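PDB 3F8M: HTH-type transcriptional repressor PhnF from Mycobacterium smegmatis, which represses transcription of the phnDCE operon, which serves phosphate uptake, when phosphate is available in the cell. Local coordinates for residues A[149-160]-A[167-176]. Numbering follows the deposited sequence. Where two conformers were deposited one is given.
Sequences LPAQRYPGLRET and LYAEIRSRGI
R174, following helix 167-173, extends from CG to NE and lays the edge of its guanidinium group against P155 and T160. R174 NH1 and NH2 both grip P155 O end-on, each at 2.9 Å, approaching from the same face of the carbonyl plane while the oxygen lies in the plane of the guanidinium. R174 NH2 also gives a nearly straight bond (170°) to T160 OG1, 2.8 Å away, and NE binds E170 OE2 through the anti lone pair of that oxygen, making a salt bridge within its own segment. T160 closes the ring of bonds: its OG1, turned between the backbone N and the carbonyl carbon (chi1 76°), donates to E170 OE2 over 2.6 Å, from above the carboxylate plane. A water joins R174 NH1 to R153 O. L157 CD1 lies over one face of the guanidinium and, 3.6 Å from E170 CG, along the aliphatic part of the glutamate.

In the UTRA domain, these bonds tie the type II turn Y154-L157 and T160 of helix 157-160 to R174 and to helix 167-173, which packs over the antiparallel sheet. The Y154 ring reaches I171 of this helix and I176 beyond it, crossing both obliquely, with Y154 CE1 3.7 Å from I176 CD1; its hydroxyl bonds to I221 O on strand 220-229. R153 CB sits over the centre of one ring face, while the guanidinium of R153 passes I176 CD1 to a salt bridge with D215. Deeper toward the sheet, L149 CD2 touches I171 CD1 at 4.2 Å, and L157 CD2 meets L167 CD1, the two leucines crossing nearly at right angles.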
loop_
_atom_site.group_PDB
_atom_site.type_symbol
_atom_site.label_atom_id
_atom_site.label_comp_id
_atom_site.label_asym_id
_atom_site.label_seq_id
_atom_site.Cartn_x
_atom_site.Cartn_y
_atom_site.Cartn_z
ATOM N N LEU A 149 -7.710 19.182 -10.598
ATOM C CA LEU A 149 -8.157 20.186 -9.656
ATOM C C LEU A 149 -9.383 20.872 -10.261
ATOM O O LEU A 149 -9.410 21.088 -11.464
ATOM C CB LEU A 149 -7.068 21.261 -9.505
ATOM C CG LEU A 149 -5.684 20.826 -8.977
ATOM C CD1 LEU A 149 -4.625 21.911 -9.188
ATOM C CD2 LEU A 149 -5.882 20.512 -7.462
ATOM N N PRO A 150 -10.372 21.216 -9.420
ATOM C CA PRO A 150 -11.452 22.096 -9.904
ATOM C C PRO A 150 -10.858 23.495 -10.164
ATOM O O PRO A 150 -10.417 24.151 -9.214
ATOM C CB PRO A 150 -12.464 22.077 -8.741
ATOM C CG PRO A 150 -11.624 21.790 -7.485
ATOM C CD PRO A 150 -10.559 20.804 -8.024
ATOM N N ALA A 151 -10.739 23.869 -11.438
ATOM C CA ALA A 151 -9.964 25.053 -11.878
ATOM C C ALA A 151 -10.466 26.320 -11.240
ATOM O O ALA A 151 -9.671 27.235 -10.965
ATOM C CB ALA A 151 -10.035 25.222 -13.374
ATOM N N GLN A 152 -11.781 26.370 -11.007
ATOM C CA GLN A 152 -12.441 27.547 -10.396
ATOM C C GLN A 152 -11.917 27.861 -9.014
ATOM O O GLN A 152 -11.885 29.012 -8.578
ATOM C CB GLN A 152 -13.968 27.371 -10.396
ATOM C CG GLN A 152 -14.490 27.452 -11.821
ATOM C CD GLN A 152 -15.925 27.893 -11.954
ATOM O OE1 GLN A 152 -16.829 27.397 -11.257
ATOM N NE2 GLN A 152 -16.157 28.811 -12.889
ATOM N N ARG A 153 -11.513 26.818 -8.293
ATOM C CA ARG A 153 -10.981 27.002 -6.935
ATOM C C ARG A 153 -9.589 27.631 -6.876
ATOM O O ARG A 153 -9.178 28.086 -5.814
ATOM C CB ARG A 153 -10.934 25.698 -6.136
ATOM C CG ARG A 153 -12.304 25.038 -5.791
ATOM C CD ARG A 153 -12.136 24.115 -4.584
ATOM N NE ARG A 153 -11.814 24.874 -3.380
ATOM C CZ ARG A 153 -11.711 24.375 -2.158
ATOM N NH1 ARG A 153 -11.897 23.076 -1.926
ATOM N NH2 ARG A 153 -11.422 25.187 -1.146
ATOM N N TYR A 154 -8.859 27.640 -7.985
ATOM C CA TYR A 154 -7.431 28.041 -7.939
ATOM C C TYR A 154 -7.016 29.040 -9.004
ATOM O O TYR A 154 -6.123 28.773 -9.793
ATOM C CB TYR A 154 -6.499 26.791 -7.997
ATOM C CG TYR A 154 -6.900 25.725 -7.012
ATOM C CD1 TYR A 154 -6.655 25.878 -5.648
ATOM C CD2 TYR A 154 -7.520 24.547 -7.453
ATOM C CE1 TYR A 154 -7.032 24.884 -4.737
ATOM C CE2 TYR A 154 -7.894 23.549 -6.552
ATOM C CZ TYR A 154 -7.664 23.739 -5.190
ATOM O OH TYR A 154 -8.020 22.750 -4.302
ATOM N N PRO A 155 -7.643 30.242 -9.032
ATOM C CA PRO A 155 -7.177 31.163 -10.061
ATOM C C PRO A 155 -5.702 31.527 -9.866
ATOM O O PRO A 155 -5.184 31.613 -8.729
ATOM C CB PRO A 155 -8.104 32.418 -9.899
ATOM C CG PRO A 155 -8.573 32.345 -8.503
ATOM C CD PRO A 155 -8.675 30.831 -8.167
ATOM N N GLY A 156 -5.028 31.696 -10.984
ATOM C CA GLY A 156 -3.647 32.119 -11.026
ATOM C C GLY A 156 -2.678 30.980 -10.703
ATOM O O GLY A 156 -1.468 31.186 -10.713
ATOM N N LEU A 157 -3.190 29.778 -10.429
ATOM C CA LEU A 157 -2.297 28.701 -9.962
ATOM C C LEU A 157 -1.060 28.543 -10.810
ATOM O O LEU A 157 0.035 28.446 -10.279
ATOM C CB LEU A 157 -3.006 27.347 -9.842
ATOM C CG LEU A 157 -2.086 26.309 -9.176
ATOM C CD1 LEU A 157 -1.815 26.718 -7.729
ATOM C CD2 LEU A 157 -2.745 24.938 -9.252
ATOM N N ARG A 158 -1.207 28.491 -12.122
ATOM C CA ARG A 158 0.002 28.443 -12.971
ATOM C C ARG A 158 0.983 29.602 -12.786
ATOM O O ARG A 158 2.194 29.425 -12.984
ATOM C CB ARG A 158 -0.364 28.275 -14.425
ATOM C CG ARG A 158 -0.757 26.855 -14.686
ATOM C CD ARG A 158 -1.213 26.659 -16.073
ATOM N NE ARG A 158 -2.658 26.830 -16.121
ATOM C CZ ARG A 158 -3.430 26.467 -17.139
ATOM N NH1 ARG A 158 -2.907 25.895 -18.226
ATOM N NH2 ARG A 158 -4.737 26.686 -17.059
ATOM N N GLU A 159 0.465 30.762 -12.381
ATOM C CA GLU A 159 1.265 31.965 -12.103
ATOM C C GLU A 159 1.930 31.920 -10.735
ATOM O O GLU A 159 3.107 32.206 -10.598
ATOM C CB GLU A 159 0.384 33.227 -12.117
ATOM C CG GLU A 159 -0.165 33.659 -13.457
ATOM C CD GLU A 159 -0.905 34.989 -13.373
ATOM O OE1 GLU A 159 -2.155 34.973 -13.529
ATOM O OE2 GLU A 159 -0.249 36.034 -13.126
ATOM N N THR A 160 1.159 31.595 -9.696
ATOM C CA THR A 160 1.676 31.627 -8.352
ATOM C C THR A 160 2.487 30.371 -7.981
ATOM O O THR A 160 3.283 30.415 -7.024
ATOM C CB THR A 160 0.574 31.790 -7.316
ATOM O OG1 THR A 160 -0.123 30.540 -7.131
ATOM C CG2 THR A 160 -0.401 32.928 -7.705
ATOM N N LEU A 167 2.585 21.060 -4.043
ATOM C CA LEU A 167 1.265 21.627 -4.336
ATOM C C LEU A 167 0.449 21.763 -3.034
ATOM O O LEU A 167 -0.352 22.721 -2.872
ATOM C CB LEU A 167 0.505 20.727 -5.334
ATOM C CG LEU A 167 -0.867 21.199 -5.798
ATOM C CD1 LEU A 167 -0.825 22.604 -6.477
ATOM C CD2 LEU A 167 -1.478 20.159 -6.730
ATOM N N TYR A 168 0.652 20.844 -2.084
ATOM C CA TYR A 168 -0.130 20.940 -0.848
ATOM C C TYR A 168 0.205 22.231 -0.082
ATOM O O TYR A 168 -0.681 22.894 0.485
ATOM C CB TYR A 168 0.133 19.712 0.027
ATOM C CG TYR A 168 -0.624 18.461 -0.403
ATOM C CD1 TYR A 168 -1.108 18.309 -1.704
ATOM C CD2 TYR A 168 -0.814 17.403 0.490
ATOM C CE1 TYR A 168 -1.799 17.169 -2.093
ATOM C CE2 TYR A 168 -1.474 16.241 0.094
ATOM C CZ TYR A 168 -1.979 16.140 -1.187
ATOM O OH TYR A 168 -2.667 15.000 -1.546
ATOM N N ALA A 169 1.471 22.618 -0.106
ATOM C CA ALA A 169 1.887 23.870 0.570
ATOM C C ALA A 169 1.260 25.079 -0.128
ATOM O O ALA A 169 0.781 26.020 0.521
ATOM C CB ALA A 169 3.427 23.986 0.603
ATOM N N GLU A 170 1.215 25.023 -1.454
ATOM C CA GLU A 170 0.583 26.095 -2.217
ATOM C C GLU A 170 -0.899 26.193 -1.927
ATOM O O GLU A 170 -1.445 27.293 -1.799
ATOM C CB GLU A 170 0.831 25.919 -3.724
ATOM C CG GLU A 170 -0.022 26.872 -4.605
ATOM C CD GLU A 170 0.475 28.313 -4.556
ATOM O OE1 GLU A 170 1.644 28.498 -4.183
ATOM O OE2 GLU A 170 -0.281 29.236 -4.921
ATOM N N ILE A 171 -1.562 25.050 -1.858
ATOM C CA ILE A 171 -2.981 25.042 -1.537
ATOM C C ILE A 171 -3.225 25.543 -0.100
ATOM O O ILE A 171 -4.135 26.365 0.137
ATOM C CB ILE A 171 -3.653 23.670 -1.878
ATOM C CG1 ILE A 171 -3.721 23.487 -3.390
ATOM C CG2 ILE A 171 -5.088 23.560 -1.208
ATOM C CD1 ILE A 171 -4.151 22.082 -3.927
ATOM N N ARG A 172 -2.401 25.106 0.855
ATOM C CA ARG A 172 -2.515 25.608 2.227
ATOM C C ARG A 172 -2.338 27.141 2.299
ATOM O O ARG A 172 -3.111 27.815 3.011
ATOM C CB ARG A 172 -1.512 24.925 3.144
ATOM C CG ARG A 172 -1.898 23.505 3.445
ATOM C CD ARG A 172 -0.875 22.857 4.377
ATOM N NE ARG A 172 -1.268 21.467 4.596
ATOM C CZ ARG A 172 -0.607 20.394 4.167
ATOM N NH1 ARG A 172 0.522 20.512 3.500
ATOM N NH2 ARG A 172 -1.107 19.183 4.428
ATOM N N SER A 173 -1.384 27.657 1.517
ATOM C CA SER A 173 -1.060 29.109 1.453
ATOM C C SER A 173 -2.233 29.919 0.907
ATOM O O SER A 173 -2.309 31.118 1.143
ATOM C CB SER A 173 0.238 29.373 0.648
ATOM O OG SER A 173 0.033 29.352 -0.756
ATOM N N ARG A 174 -3.174 29.244 0.240
ATOM C CA ARG A 174 -4.399 29.891 -0.250
ATOM C C ARG A 174 -5.590 29.803 0.755
ATOM O O ARG A 174 -6.721 30.150 0.421
ATOM C CB ARG A 174 -4.761 29.377 -1.650
ATOM C CG ARG A 174 -3.689 29.729 -2.741
ATOM C CD ARG A 174 -3.777 28.820 -4.005
ATOM N NE ARG A 174 -3.070 29.394 -5.149
ATOM C CZ ARG A 174 -3.667 30.026 -6.166
ATOM N NH1 ARG A 174 -4.981 30.153 -6.196
ATOM N NH2 ARG A 174 -2.945 30.515 -7.159
ATOM N N GLY A 175 -5.303 29.339 1.969
ATOM C CA GLY A 175 -6.291 29.257 3.064
ATOM C C GLY A 175 -7.141 27.999 3.041
ATOM O O GLY A 175 -8.241 27.960 3.606
ATOM N N ILE A 176 -6.647 26.966 2.367
ATOM C CA ILE A 176 -7.406 25.718 2.184
ATOM C C ILE A 176 -6.674 24.646 2.956
ATOM O O ILE A 176 -5.506 24.345 2.671
ATOM C CB ILE A 176 -7.533 25.353 0.678
ATOM C CG1 ILE A 176 -8.263 26.476 -0.072
ATOM C CG2 ILE A 176 -8.205 23.970 0.475
ATOM C CD1 ILE A 176 -8.160 26.397 -1.611
HETATM O O HOH W 1 -7.282 29.508 -4.591
#